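Putative NADH-depentdent flavin oxidoreductase (Cupriavidus metallidurans, PDB 5OCS) is an FMN-dependent ene-reductase of the Old Yellow Enzyme family, which probably takes its reducing equivalents from a nicotinamide cofactor. Local coordinates at the interface of chains A and B. Sequence-based numbering; all coordinates share one arbitrary frame. Chains: chain A/B, Putative NADH-depentdent flavin oxidoreductase.

Contact 1: the interface of chains A and B. Residues chain A 44, 328-329, 331-332; chain B 44, 328-329, 331-332.
B:Arg332 reaches across the two-fold axis between the two chains of this Old Yellow Enzyme and binds two oxygens of chain A, while A:Arg332 does the same in return. The pairing is that of the deposited assembly and may be the biological dimer, as YqjM-type Old Yellow Enzymes also pair across their C-terminal parts. Starting at CB, the B:Arg332 chain passes the main-chain oxygen of A:Tyr329, and CG lies 3.4 Å from that A:Tyr329 O. A bend at chi2 (-68°) then swings the rest of the chain toward the end of helix 325-329 of chain A. There NE donates to the carbonyl oxygen of A:Leu328 at 2.9 Å, nearly along the C=O axis, and NH2 meets the same oxygen on a lone pair. Both bonds lie close to the guanidinium plane, a side-on grip on one atom. At its other end the guanidinium holds A:Gln44 OE1 end-on: NH1 to OE1 is 2.8 Å and NH2 to OE1 is 3.0 Å. NH2 therefore serves both acceptors, and the pair fixes the rotation of the group. The amide of A:Gln44 stands almost upright to it, planes 83° apart, with both donors tilted from the carbonyl plane. One guanidinium face is covered by A:Pro331, whose CD sits toward the rim. The proline rings themselves slide past each other near the axis, CG to CG 3.6 Å between A:Pro331 and B:Pro331.

The twin differs in detail. B:Gln44 places CG between its backbone N and carbonyl carbon (chi1 85°), unlike A:Gln44, and meets A:Arg332 tip to tip; A:Arg332 NH1 lies on a lone pair of B:Gln44 OE1, but NH2 stands above that carbonyl plane. The two glutamine side chains run past each other in opposite directions, A:Gln44 CD 3.6 Å from B:Gln44 CB.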
loop_
_atom_site.group_PDB
_atom_site.type_symbol
_atom_site.label_atom_id
_atom_site.label_comp_id
_atom_site.label_asym_id
_atom_site.label_seq_id
_atom_site.Cartn_x
_atom_site.Cartn_y
_atom_site.Cartn_z
ATOM N N GLN A 44 2.229 -1.832 3.180
ATOM C CA GLN A 44 1.904 -2.413 1.844
ATOM C C GLN A 44 2.647 -3.690 1.599
ATOM O O GLN A 44 2.074 -4.678 1.151
ATOM C CB GLN A 44 2.350 -1.527 0.660
ATOM C CG GLN A 44 1.547 -0.312 0.484
ATOM C CD GLN A 44 2.258 0.622 -0.477
ATOM O OE1 GLN A 44 2.282 0.380 -1.695
ATOM N NE2 GLN A 44 2.868 1.665 0.063
ATOM N N LEU A 328 7.622 -2.779 -6.141
ATOM C CA LEU A 328 7.333 -1.350 -5.972
ATOM C C LEU A 328 6.294 -0.909 -7.002
ATOM O O LEU A 328 5.362 -0.158 -6.694
ATOM C CB LEU A 328 8.578 -0.501 -6.103
ATOM C CG LEU A 328 9.727 -0.802 -5.145
ATOM C CD1 LEU A 328 10.939 0.027 -5.502
ATOM C CD2 LEU A 328 9.309 -0.694 -3.671
ATOM N N TYR A 329 6.432 -1.421 -8.212
ATOM C CA TYR A 329 5.560 -1.059 -9.338
ATOM C C TYR A 329 4.262 -1.836 -9.284
ATOM O O TYR A 329 3.272 -1.468 -9.965
ATOM C CB TYR A 329 6.306 -1.372 -10.644
ATOM C CG TYR A 329 5.731 -0.745 -11.882
ATOM C CD1 TYR A 329 5.704 0.637 -12.034
ATOM C CD2 TYR A 329 5.237 -1.527 -12.956
ATOM C CE1 TYR A 329 5.168 1.227 -13.156
ATOM C CE2 TYR A 329 4.726 -0.931 -14.103
ATOM C CZ TYR A 329 4.718 0.464 -14.194
ATOM O OH TYR A 329 4.203 1.150 -15.272
ATOM N N PRO A 331 2.681 -3.671 -5.789
ATOM C CA PRO A 331 2.756 -4.230 -4.449
ATOM C C PRO A 331 1.819 -5.383 -4.211
ATOM O O PRO A 331 1.918 -6.015 -3.182
ATOM C CB PRO A 331 2.352 -3.046 -3.548
ATOM C CG PRO A 331 1.510 -2.245 -4.435
ATOM C CD PRO A 331 2.147 -2.315 -5.776
ATOM N N ARG A 332 0.924 -5.664 -5.165
ATOM C CA ARG A 332 0.129 -6.867 -5.155
ATOM C C ARG A 332 0.717 -7.979 -6.051
ATOM O O ARG A 332 -0.004 -8.954 -6.411
ATOM C CB ARG A 332 -1.304 -6.560 -5.605
ATOM C CG ARG A 332 -1.969 -5.406 -4.850
ATOM C CD ARG A 332 -2.192 -5.681 -3.372
ATOM N NE ARG A 332 -3.146 -4.666 -2.938
ATOM C CZ ARG A 332 -2.901 -3.581 -2.219
ATOM N NH1 ARG A 332 -1.761 -3.398 -1.586
ATOM N NH2 ARG A 332 -3.889 -2.698 -2.067
ATOM N N GLN B 44 -1.285 4.393 1.001
ATOM C CA GLN B 44 -1.015 3.764 -0.290
ATOM C C GLN B 44 -1.944 4.260 -1.414
ATOM O O GLN B 44 -1.478 4.509 -2.515
ATOM C CB GLN B 44 -0.972 2.249 -0.168
ATOM C CG GLN B 44 -2.288 1.557 -0.261
ATOM C CD GLN B 44 -2.119 0.090 0.005
ATOM O OE1 GLN B 44 -2.155 -0.726 -0.948
ATOM N NE2 GLN B 44 -1.895 -0.257 1.291
ATOM N N LEU B 328 -8.036 -1.482 -5.215
ATOM C CA LEU B 328 -7.614 -2.418 -4.176
ATOM C C LEU B 328 -6.744 -3.500 -4.799
ATOM O O LEU B 328 -5.751 -3.864 -4.225
ATOM C CB LEU B 328 -8.828 -3.023 -3.471
ATOM C CG LEU B 328 -9.772 -2.033 -2.819
ATOM C CD1 LEU B 328 -10.834 -2.801 -2.051
ATOM C CD2 LEU B 328 -9.018 -1.070 -1.919
ATOM N N TYR B 329 -7.088 -3.971 -6.001
ATOM C CA TYR B 329 -6.384 -5.080 -6.613
ATOM C C TYR B 329 -5.101 -4.614 -7.277
ATOM O O TYR B 329 -4.152 -5.411 -7.472
ATOM C CB TYR B 329 -7.316 -5.766 -7.611
ATOM C CG TYR B 329 -6.840 -7.137 -8.046
ATOM C CD1 TYR B 329 -6.831 -8.191 -7.163
ATOM C CD2 TYR B 329 -6.407 -7.357 -9.350
ATOM C CE1 TYR B 329 -6.414 -9.450 -7.565
ATOM C CE2 TYR B 329 -5.978 -8.592 -9.758
ATOM C CZ TYR B 329 -6.003 -9.645 -8.872
ATOM O OH TYR B 329 -5.552 -10.903 -9.285
ATOM N N PRO B 331 -3.198 -0.950 -6.571
ATOM C CA PRO B 331 -3.149 0.421 -6.085
ATOM C C PRO B 331 -2.259 1.319 -6.933
ATOM O O PRO B 331 -2.235 2.530 -6.699
ATOM C CB PRO B 331 -2.660 0.275 -4.641
ATOM C CG PRO B 331 -1.918 -1.017 -4.619
ATOM C CD PRO B 331 -2.578 -1.901 -5.641
ATOM N N ARG B 332 -1.600 0.771 -7.949
ATOM C CA ARG B 332 -0.864 1.546 -8.904
ATOM C C ARG B 332 -1.651 1.665 -10.206
ATOM O O ARG B 332 -1.092 2.004 -11.250
ATOM C CB ARG B 332 0.514 0.936 -9.187
ATOM C CG ARG B 332 1.322 0.543 -7.961
ATOM C CD ARG B 332 1.805 1.713 -7.123
ATOM N NE ARG B 332 2.866 1.248 -6.238
ATOM C CZ ARG B 332 2.829 1.166 -4.906
ATOM N NH1 ARG B 332 1.799 1.629 -4.191
ATOM N NH2 ARG B 332 3.866 0.664 -4.270
#

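Contact 2: the interface of chains A and B. Residues chain A 26, 37, 41, 44, 328; chain B 332, 335, 350-351, 354.
The 3-10 helix 349-354 of chain B, in the C-terminal part of the chain, packs here against helix 36-46 of chain A, and B:Tyr351 carries much of the contact. The phenol ring comes in with its hydroxyl foremost. OH meets A:His41 ND1 at 2.8 Å in a nearly straight hydrogen bond, 166° at the hydrogen; which of the two donates the proton cannot be told from the coordinates. The oxygen lies in the plane of the imidazole, at its edge, and ND1 lies in turn at the edge of the phenol. With CG anti to the backbone N (chi1 173°), the imidazole of A:His41 is carried to the phenol, while A:His41 CB packs on one face of the A:Trp37 indole. The amide of A:Gln44 comes tip to tip with the same hydroxyl, but its NE2 makes at most a weak bond there.

A:Trp37 is sandwiched. On the face away from A:His41 CB, a bend at chi2 lays the amide of B:Gln350 almost parallel to the indole, planes 11° apart, with CD 3.7 Å from the centroid of the six-membered ring. B:Gln350 CG lies over the five-membered ring. The rim of the indole also points at the phenol face of B:Tyr351, edge to face, with A:Trp37 CZ2 3.6 Å from B:Tyr351 CZ. Within chain A, A:Gln26 OE1 accepts from A:Trp37 NE1 at 2.8 Å on a lone pair and sits over the centre of the A:His41 ring, which would steady both rings.

A:Leu328 fills the other flank: CD2 touches B:Tyr351 CE1 at 3.7 Å, and CB meets B:Ser354 CB. B:Tyr351 CD2 covers a guanidinium face of B:Arg332, backed within chain B by B:Trp335 of helix 333-341. The loop carrying B:Arg332 and the 3-10 helix thus meet helices 36-46 and 325-329 on the outside of chain A's FMN-binding (beta/alpha)8 barrel, the C-terminal segment of chain B reaching onto it.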
loop_
_atom_site.group_PDB
_atom_site.type_symbol
_atom_site.label_atom_id
_atom_site.label_comp_id
_atom_site.label_asym_id
_atom_site.label_seq_id
_atom_site.Cartn_x
_atom_site.Cartn_y
_atom_site.Cartn_z
ATOM N N GLN A 26 14.919 3.021 1.271
ATOM C CA GLN A 26 13.912 4.012 1.078
ATOM C C GLN A 26 14.448 5.434 1.305
ATOM O O GLN A 26 13.767 6.381 0.919
ATOM C CB GLN A 26 12.711 3.760 2.026
ATOM C CG GLN A 26 12.025 2.438 1.800
ATOM C CD GLN A 26 11.465 2.375 0.406
ATOM O OE1 GLN A 26 10.547 3.144 0.062
ATOM N NE2 GLN A 26 12.037 1.529 -0.432
ATOM N N TRP A 37 6.498 7.284 6.377
ATOM C CA TRP A 37 6.723 6.581 5.109
ATOM C C TRP A 37 6.877 5.079 5.343
ATOM O O TRP A 37 6.331 4.270 4.576
ATOM C CB TRP A 37 7.972 7.099 4.395
ATOM C CG TRP A 37 8.244 6.299 3.152
ATOM C CD1 TRP A 37 9.178 5.323 2.992
ATOM C CD2 TRP A 37 7.466 6.302 1.969
ATOM N NE1 TRP A 37 9.068 4.766 1.757
ATOM C CE2 TRP A 37 8.016 5.345 1.105
ATOM C CE3 TRP A 37 6.373 7.042 1.536
ATOM C CZ2 TRP A 37 7.519 5.120 -0.146
ATOM C CZ3 TRP A 37 5.895 6.827 0.262
ATOM C CH2 TRP A 37 6.456 5.872 -0.558
ATOM N N HIS A 41 4.807 2.181 3.559
ATOM C CA HIS A 41 5.564 1.289 2.663
ATOM C C HIS A 41 5.666 -0.132 3.140
ATOM O O HIS A 41 5.325 -1.084 2.407
ATOM C CB HIS A 41 6.948 1.898 2.455
ATOM C CG HIS A 41 7.882 1.022 1.691
ATOM N ND1 HIS A 41 7.695 0.712 0.364
ATOM C CD2 HIS A 41 8.982 0.349 2.092
ATOM C CE1 HIS A 41 8.672 -0.079 -0.032
ATOM N NE2 HIS A 41 9.445 -0.339 1.004
ATOM N N GLN A 44 2.229 -1.832 3.180
ATOM C CA GLN A 44 1.904 -2.413 1.844
ATOM C C GLN A 44 2.647 -3.690 1.599
ATOM O O GLN A 44 2.074 -4.678 1.151
ATOM C CB GLN A 44 2.350 -1.527 0.660
ATOM C CG GLN A 44 1.547 -0.312 0.484
ATOM C CD GLN A 44 2.258 0.622 -0.477
ATOM O OE1 GLN A 44 2.282 0.380 -1.695
ATOM N NE2 GLN A 44 2.868 1.665 0.063
ATOM N N LEU A 328 7.622 -2.779 -6.141
ATOM C CA LEU A 328 7.333 -1.350 -5.972
ATOM C C LEU A 328 6.294 -0.909 -7.002
ATOM O O LEU A 328 5.362 -0.158 -6.694
ATOM C CB LEU A 328 8.578 -0.501 -6.103
ATOM C CG LEU A 328 9.727 -0.802 -5.145
ATOM C CD1 LEU A 328 10.939 0.027 -5.502
ATOM C CD2 LEU A 328 9.309 -0.694 -3.671
ATOM N N ARG B 332 -1.600 0.771 -7.949
ATOM C CA ARG B 332 -0.864 1.546 -8.904
ATOM C C ARG B 332 -1.651 1.665 -10.206
ATOM O O ARG B 332 -1.092 2.004 -11.250
ATOM C CB ARG B 332 0.514 0.936 -9.187
ATOM C CG ARG B 332 1.322 0.543 -7.961
ATOM C CD ARG B 332 1.805 1.713 -7.123
ATOM N NE ARG B 332 2.866 1.248 -6.238
ATOM C CZ ARG B 332 2.829 1.166 -4.906
ATOM N NH1 ARG B 332 1.799 1.629 -4.191
ATOM N NH2 ARG B 332 3.866 0.664 -4.270
ATOM N N TRP B 335 -0.867 4.722 -12.442
ATOM C CA TRP B 335 0.461 4.577 -13.066
ATOM C C TRP B 335 0.349 3.660 -14.284
ATOM O O TRP B 335 0.944 3.920 -15.347
ATOM C CB TRP B 335 1.456 3.891 -12.125
ATOM C CG TRP B 335 1.813 4.520 -10.792
ATOM C CD1 TRP B 335 1.221 5.567 -10.162
ATOM C CD2 TRP B 335 2.841 4.055 -9.921
ATOM N NE1 TRP B 335 1.851 5.806 -8.951
ATOM C CE2 TRP B 335 2.837 4.872 -8.779
ATOM C CE3 TRP B 335 3.764 3.022 -9.999
ATOM C CZ2 TRP B 335 3.724 4.684 -7.741
ATOM C CZ3 TRP B 335 4.648 2.840 -8.975
ATOM C CH2 TRP B 335 4.632 3.687 -7.864
ATOM N N GLN B 350 10.421 7.886 -3.551
ATOM C CA GLN B 350 10.890 6.584 -3.126
ATOM C C GLN B 350 10.679 5.524 -4.156
ATOM O O GLN B 350 11.396 4.537 -4.147
ATOM C CB GLN B 350 10.186 6.179 -1.809
ATOM C CG GLN B 350 10.550 7.058 -0.597
ATOM C CD GLN B 350 9.703 8.321 -0.428
ATOM O OE1 GLN B 350 8.982 8.721 -1.334
ATOM N NE2 GLN B 350 9.823 8.969 0.712
ATOM N N TYR B 351 9.668 5.708 -5.004
ATOM C CA TYR B 351 9.284 4.753 -6.024
ATOM C C TYR B 351 9.631 5.206 -7.438
ATOM O O TYR B 351 9.292 4.510 -8.385
ATOM C CB TYR B 351 7.762 4.507 -5.933
ATOM C CG TYR B 351 7.273 3.859 -4.667
ATOM C CD1 TYR B 351 8.121 3.128 -3.821
ATOM C CD2 TYR B 351 5.921 3.893 -4.342
ATOM C CE1 TYR B 351 7.639 2.508 -2.692
ATOM C CE2 TYR B 351 5.444 3.285 -3.192
ATOM C CZ TYR B 351 6.312 2.583 -2.382
ATOM O OH TYR B 351 5.852 1.965 -1.270
ATOM N N SER B 354 11.164 2.684 -9.928
ATOM C CA SER B 354 10.408 1.439 -10.055
ATOM C C SER B 354 9.814 1.075 -11.413
ATOM O O SER B 354 9.512 -0.097 -11.610
ATOM C CB SER B 354 9.298 1.364 -9.006
ATOM O OG SER B 354 8.198 2.209 -9.274
#

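Contact 1 and contact 2 are neighbours, their C-alpha centres about 8 Å apart, and they share A:Gln44, A:Leu328 and B:Arg332. Contact 1 lies at the two-fold axis, where A:Pro331 meets B:Pro331 and the two Gln44 side chains pass each other; contact 2 continues outward to the C-terminal 3-10 helix, and symmetry gives it a twin with the chains exchanged. B:Arg332 connects the two, facing A:Pro331 in one and B:Tyr351 in the other. The arginine-and-proline centre and the aromatic flank thus form one continuous surface. Because A:Gln26 follows the FMN-contacting A:Cys25, this surface may help order the FMN site of chain A.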